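Local coordinates for nitrogenase molybdenum-iron protein beta chain (Clostridium pasteurianum, PDB 4WES), which pairs with the alpha chain in the molybdenum-iron component of nitrogenase, which reduces dinitrogen to ammonia, and holds an [8Fe-7S] cluster jointly with that chain, at residues B[135-139]-B[151-155]; B[193-197]-B[286-292]; B[241-245]-B[345-350]; B[265-271]-B[327-333]; B[338-342]-B[380-386]. All blocks are in the same frame, centred on the assembly; numbering follows the deposited sequence.

Interaction 1: residues B[135-139]-B[151-155]; sequences IHTNT and ANMVQ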
# COMPACT_ATOMS: atom_id res chain seq x y z
N ILE B 135 21.70 17.93 31.46
CA ILE B 135 20.52 17.51 32.17
C ILE B 135 20.47 15.99 32.24
O ILE B 135 21.22 15.31 31.54
CB ILE B 135 19.23 18.08 31.52
CG1 ILE B 135 18.88 17.43 30.19
CG2 ILE B 135 19.34 19.59 31.37
CD1 ILE B 135 17.49 17.75 29.72
N HIS B 136 19.59 15.44 33.07
CA HIS B 136 19.49 13.98 33.15
C HIS B 136 18.09 13.53 33.52
O HIS B 136 17.29 14.29 34.09
CB HIS B 136 20.47 13.37 34.17
CG HIS B 136 19.93 13.26 35.56
ND1 HIS B 136 19.83 14.32 36.44
CD2 HIS B 136 19.46 12.18 36.20
CE1 HIS B 136 19.30 13.89 37.57
NE2 HIS B 136 19.06 12.60 37.45
N THR B 137 17.83 12.26 33.21
CA THR B 137 16.76 11.49 33.81
C THR B 137 17.31 10.12 34.20
O THR B 137 18.45 9.80 33.89
CB THR B 137 15.53 11.37 32.91
OG1 THR B 137 14.47 10.76 33.64
CG2 THR B 137 15.82 10.58 31.68
N ASN B 138 16.50 9.36 34.93
CA ASN B 138 16.83 7.98 35.33
C ASN B 138 15.87 7.04 34.63
O ASN B 138 14.64 7.19 34.74
CB ASN B 138 16.71 7.82 36.86
CG ASN B 138 17.71 8.68 37.59
OD1 ASN B 138 17.44 9.85 37.93
ND2 ASN B 138 18.90 8.13 37.83
N THR B 139 16.43 6.08 33.92
CA THR B 139 15.67 5.20 33.01
C THR B 139 16.03 3.72 33.21
O THR B 139 16.58 3.08 32.32
CB THR B 139 15.89 5.65 31.56
OG1 THR B 139 17.28 5.83 31.28
CG2 THR B 139 15.17 6.95 31.29
N ALA B 151 8.73 9.19 28.77
CA ALA B 151 8.06 9.98 29.80
C ALA B 151 9.04 10.55 30.79
O ALA B 151 8.89 11.72 31.23
CB ALA B 151 7.03 9.15 30.52
N ASN B 152 10.00 9.74 31.20
CA ASN B 152 11.02 10.16 32.15
C ASN B 152 11.93 11.26 31.59
O ASN B 152 12.23 12.25 32.28
CB ASN B 152 11.85 8.94 32.62
CG ASN B 152 11.11 8.10 33.61
OD1 ASN B 152 10.24 8.59 34.33
ND2 ASN B 152 11.43 6.83 33.67
N MET B 153 12.31 11.17 30.33
CA MET B 153 13.15 12.21 29.75
C MET B 153 12.37 13.52 29.71
O MET B 153 12.95 14.59 29.94
CB MET B 153 13.61 11.81 28.34
CG MET B 153 14.67 12.76 27.75
SD MET B 153 16.34 12.55 28.44
CE MET B 153 16.40 13.85 29.61
N VAL B 154 11.07 13.47 29.39
CA VAL B 154 10.28 14.71 29.39
C VAL B 154 10.26 15.31 30.79
O VAL B 154 10.39 16.53 30.97
CB VAL B 154 8.86 14.46 28.84
CG1 VAL B 154 8.03 15.71 28.90
CG2 VAL B 154 8.92 13.94 27.41
N GLN B 155 10.07 14.48 31.81
CA GLN B 155 10.20 14.94 33.17
C GLN B 155 11.55 15.59 33.45
O GLN B 155 11.62 16.66 34.11
CB GLN B 155 9.96 13.80 34.16
CG GLN B 155 10.01 14.31 35.59
CD GLN B 155 10.06 13.23 36.60
OE1 GLN B 155 10.88 12.32 36.51
NE2 GLN B 155 9.15 13.30 37.56
O HOH W 1 13.45 12.53 35.48

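Interaction 2: residues B[193-197]-B[286-292]; sequences AMDIP and KEVPASI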
# COMPACT_ATOMS: atom_id res chain seq x y z
N ALA B 193 -3.36 26.05 12.18
CA ALA B 193 -4.63 26.30 11.50
C ALA B 193 -5.66 26.92 12.47
O ALA B 193 -6.51 27.72 12.04
CB ALA B 193 -5.17 25.03 10.87
N MET B 194 -5.61 26.54 13.73
CA MET B 194 -6.48 27.08 14.78
C MET B 194 -6.04 28.49 15.21
O MET B 194 -6.76 29.15 15.96
CB MET B 194 -6.51 26.18 16.02
CG MET B 194 -7.26 24.84 15.87
SD MET B 194 -9.04 24.97 15.70
CE MET B 194 -9.55 25.50 17.34
N ASP B 195 -4.85 28.93 14.78
CA ASP B 195 -4.26 30.20 15.17
C ASP B 195 -3.99 30.27 16.68
O ASP B 195 -4.23 31.31 17.32
CB ASP B 195 -5.12 31.38 14.70
CG ASP B 195 -4.36 32.69 14.72
OD1 ASP B 195 -3.11 32.69 14.62
OD2 ASP B 195 -5.03 33.74 14.82
N ILE B 196 -3.45 29.19 17.24
CA ILE B 196 -3.14 29.07 18.64
C ILE B 196 -1.62 28.97 18.85
O ILE B 196 -1.02 27.98 18.48
CB ILE B 196 -3.83 27.85 19.27
CG1 ILE B 196 -5.33 28.06 19.21
CG2 ILE B 196 -3.37 27.59 20.70
CD1 ILE B 196 -6.15 26.82 19.54
N PRO B 197 -1.01 29.98 19.49
CA PRO B 197 0.42 29.88 19.82
C PRO B 197 0.71 28.74 20.77
O PRO B 197 -0.09 28.49 21.69
CB PRO B 197 0.73 31.25 20.47
CG PRO B 197 -0.30 32.17 19.86
CD PRO B 197 -1.54 31.33 19.73
N LYS B 286 -11.09 30.11 20.42
CA LYS B 286 -10.88 30.16 18.97
C LYS B 286 -11.84 29.20 18.25
O LYS B 286 -12.00 28.06 18.65
CB LYS B 286 -9.42 29.84 18.63
CG LYS B 286 -8.39 30.80 19.21
CD LYS B 286 -7.93 31.85 18.25
CE LYS B 286 -7.12 32.96 18.91
NZ LYS B 286 -5.84 32.51 19.53
N GLU B 287 -12.50 29.69 17.20
CA GLU B 287 -13.39 28.88 16.40
C GLU B 287 -12.61 27.88 15.52
O GLU B 287 -11.47 28.12 15.15
CB GLU B 287 -14.25 29.78 15.51
CG GLU B 287 -15.07 30.84 16.28
CD GLU B 287 -16.23 30.27 17.11
OE1 GLU B 287 -16.84 29.26 16.70
OE2 GLU B 287 -16.53 30.86 18.17
N VAL B 288 -13.24 26.77 15.21
CA VAL B 288 -12.62 25.76 14.34
C VAL B 288 -12.75 26.22 12.88
O VAL B 288 -13.87 26.49 12.41
CB VAL B 288 -13.29 24.41 14.51
CG1 VAL B 288 -12.62 23.36 13.62
CG2 VAL B 288 -13.22 23.97 15.97
N PRO B 289 -11.62 26.39 12.18
CA PRO B 289 -11.70 26.90 10.80
C PRO B 289 -12.25 25.91 9.79
O PRO B 289 -12.27 24.68 10.01
CB PRO B 289 -10.25 27.22 10.47
CG PRO B 289 -9.46 26.26 11.30
CD PRO B 289 -10.23 26.14 12.59
N ALA B 290 -12.69 26.45 8.66
CA ALA B 290 -13.32 25.66 7.62
C ALA B 290 -12.40 24.54 7.12
O ALA B 290 -12.87 23.45 6.77
CB ALA B 290 -13.72 26.57 6.48
N SER B 291 -11.09 24.81 7.06
CA SER B 291 -10.17 23.80 6.54
C SER B 291 -10.15 22.53 7.38
O SER B 291 -10.17 21.42 6.84
CB SER B 291 -8.75 24.38 6.44
OG SER B 291 -8.24 24.73 7.71
N ILE B 292 -10.15 22.70 8.70
CA ILE B 292 -10.19 21.56 9.61
C ILE B 292 -11.53 20.83 9.53
O ILE B 292 -11.60 19.61 9.48
CB ILE B 292 -9.87 21.97 11.05
CG1 ILE B 292 -8.40 22.40 11.16
CG2 ILE B 292 -10.20 20.85 12.04
CD1 ILE B 292 -7.97 22.90 12.51
O HOH W 2 -9.26 29.67 14.94

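Interaction 3: residues B[241-245]-B[345-350]; sequences LGSYA and TPGMKF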
# COMPACT_ATOMS: atom_id res chain seq x y z
N LEU B 241 -0.72 14.69 25.54
CA LEU B 241 -1.33 13.79 24.58
C LEU B 241 -0.79 12.39 24.83
O LEU B 241 0.39 12.12 24.56
CB LEU B 241 -1.03 14.20 23.16
CG LEU B 241 -1.39 15.63 22.76
CD1 LEU B 241 -1.23 15.85 21.27
CD2 LEU B 241 -2.78 16.07 23.18
N GLY B 242 -1.65 11.51 25.34
CA GLY B 242 -1.24 10.15 25.67
C GLY B 242 -0.71 10.11 27.09
O GLY B 242 0.41 10.49 27.36
N SER B 243 -1.52 9.60 28.01
CA SER B 243 -1.15 9.66 29.42
C SER B 243 0.14 8.92 29.76
O SER B 243 0.91 9.40 30.60
CB SER B 243 -2.29 9.20 30.31
OG SER B 243 -2.55 7.81 30.12
N TYR B 244 0.38 7.78 29.13
CA TYR B 244 1.57 7.03 29.47
C TYR B 244 2.84 7.81 29.16
O TYR B 244 3.78 7.85 29.96
CB TYR B 244 1.62 5.68 28.76
CG TYR B 244 0.74 4.59 29.33
CD1 TYR B 244 -0.63 4.62 29.16
CD2 TYR B 244 1.30 3.49 29.95
CE1 TYR B 244 -1.44 3.58 29.61
CE2 TYR B 244 0.52 2.43 30.39
CZ TYR B 244 -0.85 2.47 30.22
OH TYR B 244 -1.64 1.42 30.63
N ALA B 245 2.90 8.39 27.96
CA ALA B 245 4.09 9.09 27.53
C ALA B 245 4.21 10.50 28.13
O ALA B 245 5.33 10.98 28.30
CB ALA B 245 4.13 9.19 26.01
N THR B 345 3.69 -2.82 27.42
CA THR B 345 3.97 -1.84 28.47
C THR B 345 3.02 -2.09 29.65
O THR B 345 1.82 -2.17 29.47
CB THR B 345 3.78 -0.43 27.92
OG1 THR B 345 4.78 -0.18 26.91
CG2 THR B 345 3.96 0.61 28.99
N PRO B 346 3.56 -2.16 30.89
CA PRO B 346 2.71 -2.41 32.03
C PRO B 346 1.82 -1.21 32.36
O PRO B 346 2.11 -0.08 31.97
CB PRO B 346 3.69 -2.68 33.15
CG PRO B 346 4.94 -2.04 32.74
CD PRO B 346 4.98 -2.13 31.24
N GLY B 347 0.74 -1.50 33.07
CA GLY B 347 -0.16 -0.47 33.58
C GLY B 347 -1.61 -0.86 33.40
O GLY B 347 -1.99 -1.46 32.39
N MET B 348 -2.45 -0.51 34.37
CA MET B 348 -3.86 -0.87 34.34
C MET B 348 -4.72 -0.00 33.43
O MET B 348 -5.79 -0.41 33.02
CB MET B 348 -4.46 -0.82 35.75
CG MET B 348 -3.71 -1.69 36.74
SD MET B 348 -3.86 -3.44 36.33
CE MET B 348 -2.49 -3.77 35.23
N LYS B 349 -4.23 1.21 33.13
CA LYS B 349 -5.07 2.12 32.34
C LYS B 349 -5.50 1.53 31.02
O LYS B 349 -6.65 1.63 30.63
CB LYS B 349 -4.38 3.46 32.13
CG LYS B 349 -5.30 4.49 31.53
CD LYS B 349 -4.72 5.88 31.53
CE LYS B 349 -5.77 6.90 31.10
NZ LYS B 349 -6.53 6.46 29.89
N PHE B 350 -4.55 0.89 30.33
CA PHE B 350 -4.83 0.27 29.02
C PHE B 350 -5.98 -0.71 29.12
O PHE B 350 -6.93 -0.69 28.32
CB PHE B 350 -3.55 -0.41 28.54
CG PHE B 350 -3.66 -1.13 27.24
CD1 PHE B 350 -3.98 -2.48 27.17
CD2 PHE B 350 -3.29 -0.52 26.06
CE1 PHE B 350 -3.96 -3.17 25.96
CE2 PHE B 350 -3.27 -1.19 24.88
CZ PHE B 350 -3.60 -2.52 24.81
O HOH W 3 -0.62 -0.96 30.06

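Interaction 4: residues B[265-271]-B[327-333]; sequences RTPIGVS and LSKFIIE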
# COMPACT_ATOMS: atom_id res chain seq x y z
N ARG B 265 -6.39 11.77 24.88
CA ARG B 265 -5.91 10.63 24.12
C ARG B 265 -5.02 11.10 22.96
O ARG B 265 -5.22 12.20 22.40
CB ARG B 265 -7.08 9.91 23.54
CG ARG B 265 -7.73 9.02 24.51
CD ARG B 265 -8.77 8.14 23.81
NE ARG B 265 -9.24 7.28 24.83
CZ ARG B 265 -10.33 6.57 24.79
NH1 ARG B 265 -11.14 6.64 23.74
NH2 ARG B 265 -10.63 5.81 25.81
N THR B 266 -4.08 10.25 22.59
CA THR B 266 -3.41 10.47 21.32
C THR B 266 -4.47 10.67 20.25
O THR B 266 -5.38 9.85 20.17
CB THR B 266 -2.54 9.25 20.98
OG1 THR B 266 -1.63 8.99 22.05
CG2 THR B 266 -1.79 9.47 19.70
N PRO B 267 -4.35 11.73 19.42
CA PRO B 267 -5.49 12.04 18.55
C PRO B 267 -5.48 11.19 17.28
O PRO B 267 -5.04 11.64 16.22
CB PRO B 267 -5.33 13.56 18.28
CG PRO B 267 -3.87 13.80 18.46
CD PRO B 267 -3.47 12.90 19.61
N ILE B 268 -5.95 9.95 17.41
CA ILE B 268 -6.14 9.01 16.30
C ILE B 268 -7.61 8.72 16.18
O ILE B 268 -8.24 8.30 17.16
CB ILE B 268 -5.32 7.71 16.51
CG1 ILE B 268 -3.82 8.01 16.59
CG2 ILE B 268 -5.64 6.71 15.40
CD1 ILE B 268 -2.98 6.83 17.01
N GLY B 269 -8.15 8.91 14.98
CA GLY B 269 -9.56 8.63 14.70
C GLY B 269 -10.48 9.81 14.93
O GLY B 269 -10.03 10.95 15.10
N VAL B 270 -11.78 9.51 14.95
CA VAL B 270 -12.78 10.58 14.98
C VAL B 270 -12.87 11.21 16.36
O VAL B 270 -12.58 12.40 16.53
CB VAL B 270 -14.16 10.09 14.49
CG1 VAL B 270 -15.17 11.24 14.51
CG2 VAL B 270 -14.09 9.45 13.11
N SER B 271 -13.32 10.46 17.36
CA SER B 271 -13.53 11.05 18.68
C SER B 271 -12.26 11.58 19.28
O SER B 271 -12.27 12.65 19.90
CB SER B 271 -14.24 10.09 19.62
OG SER B 271 -13.45 8.95 19.91
N LEU B 327 -6.20 3.93 18.64
CA LEU B 327 -6.47 3.16 17.42
C LEU B 327 -7.60 2.18 17.65
O LEU B 327 -8.42 1.97 16.75
CB LEU B 327 -5.21 2.47 16.93
CG LEU B 327 -5.37 1.62 15.67
CD1 LEU B 327 -5.86 2.47 14.52
CD2 LEU B 327 -4.06 0.94 15.34
N SER B 328 -7.65 1.55 18.82
CA SER B 328 -8.75 0.63 19.10
C SER B 328 -10.09 1.32 19.04
O SER B 328 -11.08 0.80 18.51
CB SER B 328 -8.55 -0.04 20.46
OG SER B 328 -7.43 -0.92 20.45
N LYS B 329 -10.16 2.54 19.60
CA LYS B 329 -11.39 3.33 19.48
C LYS B 329 -11.72 3.58 18.01
O LYS B 329 -12.87 3.47 17.61
CB LYS B 329 -11.24 4.65 20.27
CG LYS B 329 -12.46 5.55 20.22
CD LYS B 329 -13.68 4.93 20.89
CE LYS B 329 -14.75 6.01 21.22
NZ LYS B 329 -15.47 6.31 19.99
N PHE B 330 -10.72 3.94 17.22
CA PHE B 330 -10.96 4.22 15.80
C PHE B 330 -11.46 2.96 15.08
O PHE B 330 -12.36 3.05 14.24
CB PHE B 330 -9.71 4.78 15.16
CG PHE B 330 -9.89 5.27 13.74
CD1 PHE B 330 -11.05 5.89 13.32
CD2 PHE B 330 -8.86 5.17 12.83
CE1 PHE B 330 -11.18 6.38 12.03
CE2 PHE B 330 -8.97 5.66 11.54
CZ PHE B 330 -10.14 6.28 11.14
N ILE B 331 -10.89 1.81 15.40
CA ILE B 331 -11.39 0.56 14.82
C ILE B 331 -12.90 0.37 15.10
O ILE B 331 -13.66 0.03 14.20
CB ILE B 331 -10.53 -0.63 15.34
CG1 ILE B 331 -9.12 -0.57 14.80
CG2 ILE B 331 -11.21 -1.96 15.05
CD1 ILE B 331 -8.95 -0.58 13.32
N ILE B 332 -13.31 0.62 16.34
CA ILE B 332 -14.71 0.58 16.68
C ILE B 332 -15.51 1.60 15.87
O ILE B 332 -16.60 1.30 15.34
CB ILE B 332 -14.92 0.76 18.19
CG1 ILE B 332 -14.30 -0.43 18.95
CG2 ILE B 332 -16.39 0.90 18.54
CD1 ILE B 332 -14.27 -0.23 20.45
N GLU B 333 -14.98 2.83 15.75
CA GLU B 333 -15.65 3.87 14.97
C GLU B 333 -15.84 3.50 13.51
O GLU B 333 -16.79 3.96 12.89
CB GLU B 333 -14.86 5.17 15.09
CG GLU B 333 -14.88 5.77 16.49
CD GLU B 333 -13.95 6.94 16.71
OE1 GLU B 333 -12.90 7.03 16.04
OE2 GLU B 333 -14.27 7.76 17.58
O HOH W 4 -10.98 8.15 18.03

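Interaction 5: residues B[338-342]-B[380-386]; sequences PKYVV and WIKNEGV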
# COMPACT_ATOMS: atom_id res chain seq x y z
N PRO B 338 -12.02 -4.68 17.58
CA PRO B 338 -10.74 -4.99 18.21
C PRO B 338 -10.87 -6.33 18.90
O PRO B 338 -11.50 -6.42 19.97
CB PRO B 338 -10.52 -3.82 19.19
CG PRO B 338 -11.55 -2.78 18.84
CD PRO B 338 -12.71 -3.59 18.28
N LYS B 339 -10.35 -7.36 18.26
CA LYS B 339 -10.53 -8.75 18.68
C LYS B 339 -9.46 -9.15 19.68
O LYS B 339 -9.76 -9.76 20.71
CB LYS B 339 -10.54 -9.64 17.45
CG LYS B 339 -10.63 -11.11 17.75
CD LYS B 339 -11.88 -11.47 18.47
CE LYS B 339 -12.02 -12.98 18.50
NZ LYS B 339 -13.31 -13.32 19.13
N TYR B 340 -8.21 -8.87 19.34
CA TYR B 340 -7.04 -9.17 20.20
C TYR B 340 -6.30 -7.86 20.32
O TYR B 340 -5.94 -7.27 19.31
CB TYR B 340 -6.13 -10.24 19.60
CG TYR B 340 -6.83 -11.54 19.30
CD1 TYR B 340 -7.73 -12.13 20.19
CD2 TYR B 340 -6.62 -12.21 18.10
CE1 TYR B 340 -8.38 -13.30 19.89
CE2 TYR B 340 -7.26 -13.40 17.81
CZ TYR B 340 -8.13 -13.94 18.72
OH TYR B 340 -8.82 -15.11 18.44
N VAL B 341 -6.06 -7.41 21.55
CA VAL B 341 -5.52 -6.06 21.80
C VAL B 341 -4.46 -6.19 22.88
O VAL B 341 -4.79 -6.49 24.03
CB VAL B 341 -6.62 -5.07 22.21
CG1 VAL B 341 -6.06 -3.66 22.14
CG2 VAL B 341 -7.86 -5.17 21.34
N VAL B 342 -3.20 -5.94 22.52
CA VAL B 342 -2.08 -6.21 23.41
C VAL B 342 -1.08 -5.07 23.45
O VAL B 342 -0.74 -4.49 22.41
CB VAL B 342 -1.37 -7.52 22.99
CG1 VAL B 342 -0.07 -7.74 23.74
CG2 VAL B 342 -2.31 -8.69 23.21
N TRP B 380 -3.46 -16.99 20.03
CA TRP B 380 -4.88 -16.66 19.98
C TRP B 380 -5.42 -16.77 18.56
O TRP B 380 -6.52 -17.30 18.36
CB TRP B 380 -5.13 -15.27 20.55
CG TRP B 380 -4.67 -15.08 21.95
CD1 TRP B 380 -4.29 -16.04 22.87
CD2 TRP B 380 -4.52 -13.83 22.60
NE1 TRP B 380 -3.91 -15.44 24.04
CE2 TRP B 380 -4.03 -14.08 23.89
CE3 TRP B 380 -4.76 -12.51 22.20
CZ2 TRP B 380 -3.80 -13.06 24.80
CZ3 TRP B 380 -4.51 -11.50 23.10
CH2 TRP B 380 -4.05 -11.79 24.38
N ILE B 381 -4.66 -16.24 17.60
CA ILE B 381 -5.07 -16.29 16.20
C ILE B 381 -5.25 -17.71 15.71
O ILE B 381 -6.15 -18.00 14.95
CB ILE B 381 -4.08 -15.49 15.35
CG1 ILE B 381 -4.27 -14.00 15.60
CG2 ILE B 381 -4.23 -15.81 13.88
CD1 ILE B 381 -3.14 -13.12 15.07
N LYS B 382 -4.38 -18.62 16.18
CA LYS B 382 -4.52 -20.02 15.79
C LYS B 382 -5.82 -20.66 16.29
O LYS B 382 -6.28 -21.67 15.72
CB LYS B 382 -3.34 -20.84 16.29
CG LYS B 382 -2.03 -20.51 15.60
CD LYS B 382 -0.89 -21.29 16.23
CE LYS B 382 0.38 -21.06 15.45
NZ LYS B 382 0.25 -21.58 14.06
N ASN B 383 -6.37 -20.11 17.36
CA ASN B 383 -7.63 -20.59 17.90
C ASN B 383 -8.85 -19.92 17.31
O ASN B 383 -9.88 -20.58 17.15
CB ASN B 383 -7.62 -20.49 19.42
CG ASN B 383 -6.74 -21.55 20.03
OD1 ASN B 383 -7.21 -22.64 20.30
ND2 ASN B 383 -5.47 -21.25 20.23
N GLU B 384 -8.76 -18.64 16.98
CA GLU B 384 -9.82 -17.96 16.23
C GLU B 384 -9.13 -16.87 15.39
O GLU B 384 -8.47 -15.98 15.94
CB GLU B 384 -10.88 -17.35 17.15
CG GLU B 384 -11.97 -16.65 16.36
CD GLU B 384 -13.00 -15.94 17.21
OE1 GLU B 384 -12.97 -16.08 18.47
OE2 GLU B 384 -13.84 -15.20 16.61
N GLY B 385 -9.26 -16.98 14.08
CA GLY B 385 -8.57 -16.10 13.18
C GLY B 385 -9.09 -14.68 13.19
O GLY B 385 -10.16 -14.39 13.69
N VAL B 386 -8.34 -13.82 12.50
CA VAL B 386 -8.70 -12.41 12.33
C VAL B 386 -8.60 -12.01 10.88
O VAL B 386 -8.10 -12.76 10.04
CB VAL B 386 -7.83 -11.48 13.20
CG1 VAL B 386 -8.04 -11.78 14.69
CG2 VAL B 386 -6.36 -11.59 12.84
O HOH W 5 -11.13 -16.32 20.70

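Interaction 1: residues B[135-139]-B[151-155]
Residues 135-139 run off the end of strand 133-136, an edge strand of this chain's first parallel sheet, and cross beside helix 146-161; the backbones come closest at Thr137 and Met153, whose CA atoms are 5.5 Å apart. The CA-to-CB bond of Thr137 points toward the helix. Thr137 CG2 lies 3.7 Å from Met153 CA and 3.8 Å from Met153 SD. The CA-to-CB bond of Met153 points sideways, yet Met153 CE comes to 4.1 Å from Ile135 CD1. Thr139 CG2 touches Asn152 CB at 4.1 Å. Thr137 OG1 lies 3.0 Å from Asn152 O, a weak hydrogen bond, and 2.7 Å from water 1, which donates to Gln155 OE1 at 2.8 Å. Asn152 ND2 bonds to Gln24, and Thr139 OG1 to Thr104 O. The chain runs on to Ser141, a ligand of the [8Fe-7S] cluster, and the Thr139 side chain lies about 7 Å from the cluster. Thr137 thus meets the helix with its methyl on Met153 and its hydroxyl at a carbonyl and a bridging water.

Interaction 2: residues B[193-197]-B[286-292]
The sulfur end of Met194 is the bump here, and the bend at Val288 and Pro289 is the hollow that takes it. With all three chi angles in m, the side chain curls round so that Met194 SD sits 3.5 Å from Pro289 CD, 3.9 Å from Val288 CA and 4.0 Å from Ile292 CD1, and Met194 CE reaches 4.2 Å from Val288 CG2 and 3.9 Å from Glu287 O. Alongside, Ala193 CB rests 3.9 Å from Ile292 CD1, and Ala193 O abuts Pro289 CG at 3.4 Å. Each side is a helix end: Asp195, with phi of 62°, closes helix 181-193 in a Schellman motif just before edge strand 198-200, whereas Pro289 takes the N-cap position of helix 290-305. On the other flank Lys286 lies along the turn like a strap. Lys286 CD passes 3.7 Å from Met194 O, and Lys286 CG lies 4.1 Å from Ile196 CG1. The strap ends in a 3.0 Å hydrogen bond from Lys286 NZ to Asp195 O. Water 2 bridges the two backbones, donating to Met194 O and to Glu287 O, each at 2.7 Å. The CA-to-CB bond of Val288 points away, and its side chain also packs on Ile277 and Met278 of helix 270-284 and on Trp519 of the neighbouring alpha chain.

Interaction 3: residues B[241-245]-B[345-350]
A hydrogen bond runs from Phe350 N, in the first turn of helix 348-360, to Tyr244 OH at 3.0 Å. Beside it water 3 accepts from Tyr244 OH at 2.7 Å and donates to Thr345 O at 2.8 Å and Gly347 O at 2.7 Å. Van der Waals contacts follow the CD2-CE2 side of the ring out to its hydroxyl. Thr345 CG2 is 4.0 Å from Tyr244 CD2, Phe350 CB is 3.4 Å from Tyr244 OH, and Pro346 O lies near the ring plane, 3.4 Å from Tyr244 CE2. The backbone angles of Gly347 already call for glycine, and a CB would also clash with Tyr244 OH. At the margin Lys349 CD packs 3.2 Å from Ser243 OG. The contact joins the starts of helices 243-257 and 348-360, from two different parallel-sheet domains; Asp322 hydrogen-bonds the backbone of Tyr244 and Ala245 in the first. Acting as acceptor and donor at once, the Tyr244 hydroxyl satisfies a first-turn NH and, through water, two carbonyls.

Interaction 4: residues B[265-271]-B[327-333]
The contact is an anion-binding site at a helix N terminus: a carboxylate from another helix accepts first-turn NH groups. Gly269 holds the N-cap position of helix 270-284, and Glu333, at the end of helix 321-333, supplies the carboxylate: Val270 N donates to Glu333 OE1 at 2.9 Å and Ser271 N to Glu333 OE2 at 2.9 Å. Ser271 OG adds a shorter bond to Glu333 OE2, 2.7 Å, and Lys329 NZ forms a salt bridge to Glu333 OE2 at 3.1 Å within its own helix. Water 4 donates to Ile268 O at 2.9 Å and Glu333 OE1 at 3.0 Å. The backbone angles of Gly269 call for glycine; its CA makes a CH-pi contact over the Phe330 ring, 3.7 Å from the centroid, and a CB would also clash with Phe330 CB and Glu333 OE1. Beside it Ile268 CG2 packs 4.3 Å from Leu327 CD1, and Val270 CG2 lies 4.4 Å from Phe330 CE1. Arg265 passes Lys329 to a salt bridge with Glu353, while Met514 of the alpha chain packs on Val270 and Glu333. Two first-turn NH groups gripping one carboxylate is the classic pattern of anion binding at a helix N terminus.

Interaction 5: residues B[338-342]-B[380-386]
A salt bridge from Lys339 NZ to Glu384 OE1, 2.9 Å, and a hydrogen bond from Tyr340 OH to Glu384 O, 2.7 Å, fix the chain just after helix 374-383 to strand 337-343. Glu384 OE2 also pairs with Lys314 of the adjacent strand, and Lys339 NZ has a second partner in Gly365 O. Water 5 donates to Glu384 OE1 at 2.9 Å and weakly to Tyr340 OH at 3.5 Å. Inward from the hydroxyl, Trp380 CB stands over the face of the Tyr340 ring in a CH-pi contact, 3.8 Å from the centroid, and the Trp380 indole meets that ring obliquely, with Tyr340 CD1 to Trp380 CE3 at 3.6 Å. Tyr340 CE2 touches both Ile381 CG1 at 3.8 Å and Val386 CG1 at 3.6 Å, while Val342 CG2 touches Trp380 CZ3 at 3.6 Å. Val341 points away, onto helices 321-333 and 348-360 on the other face of this parallel sheet, so the strand is covered on both sides as in a Rossmann-like alpha/beta domain. The phenol gives its ring to the packing and its proton to a carbonyl past the helix end, and Glu384 ties two neighbouring strands through two lysines.

How the interactions relate
Interaction 1 closes first, a short loop joining strand 133-136 to helix 146-161 in the N-terminal sheet domain. Interaction 2 opens at 193-197, interaction 3 at 241-245 and interaction 4 at 265-271; interaction 2 closes at 286-292 and crosses both. Interaction 4 closes at 327-333, nested within interaction 3, whose loop ends at 345-350. Interaction 5, opened at 338-342, crosses interaction 3 and closes last. Interaction 2 brings the end of helix 181-193 in the middle domain against the loop that starts helix 290-305, interactions 3 and 4 tie that domain to the last one, and interaction 5 lies within the last. Ala151 packs against Tyr244 and Ala245, linking interactions 1 and 3, while Phe350 and Ser328 meet Val341.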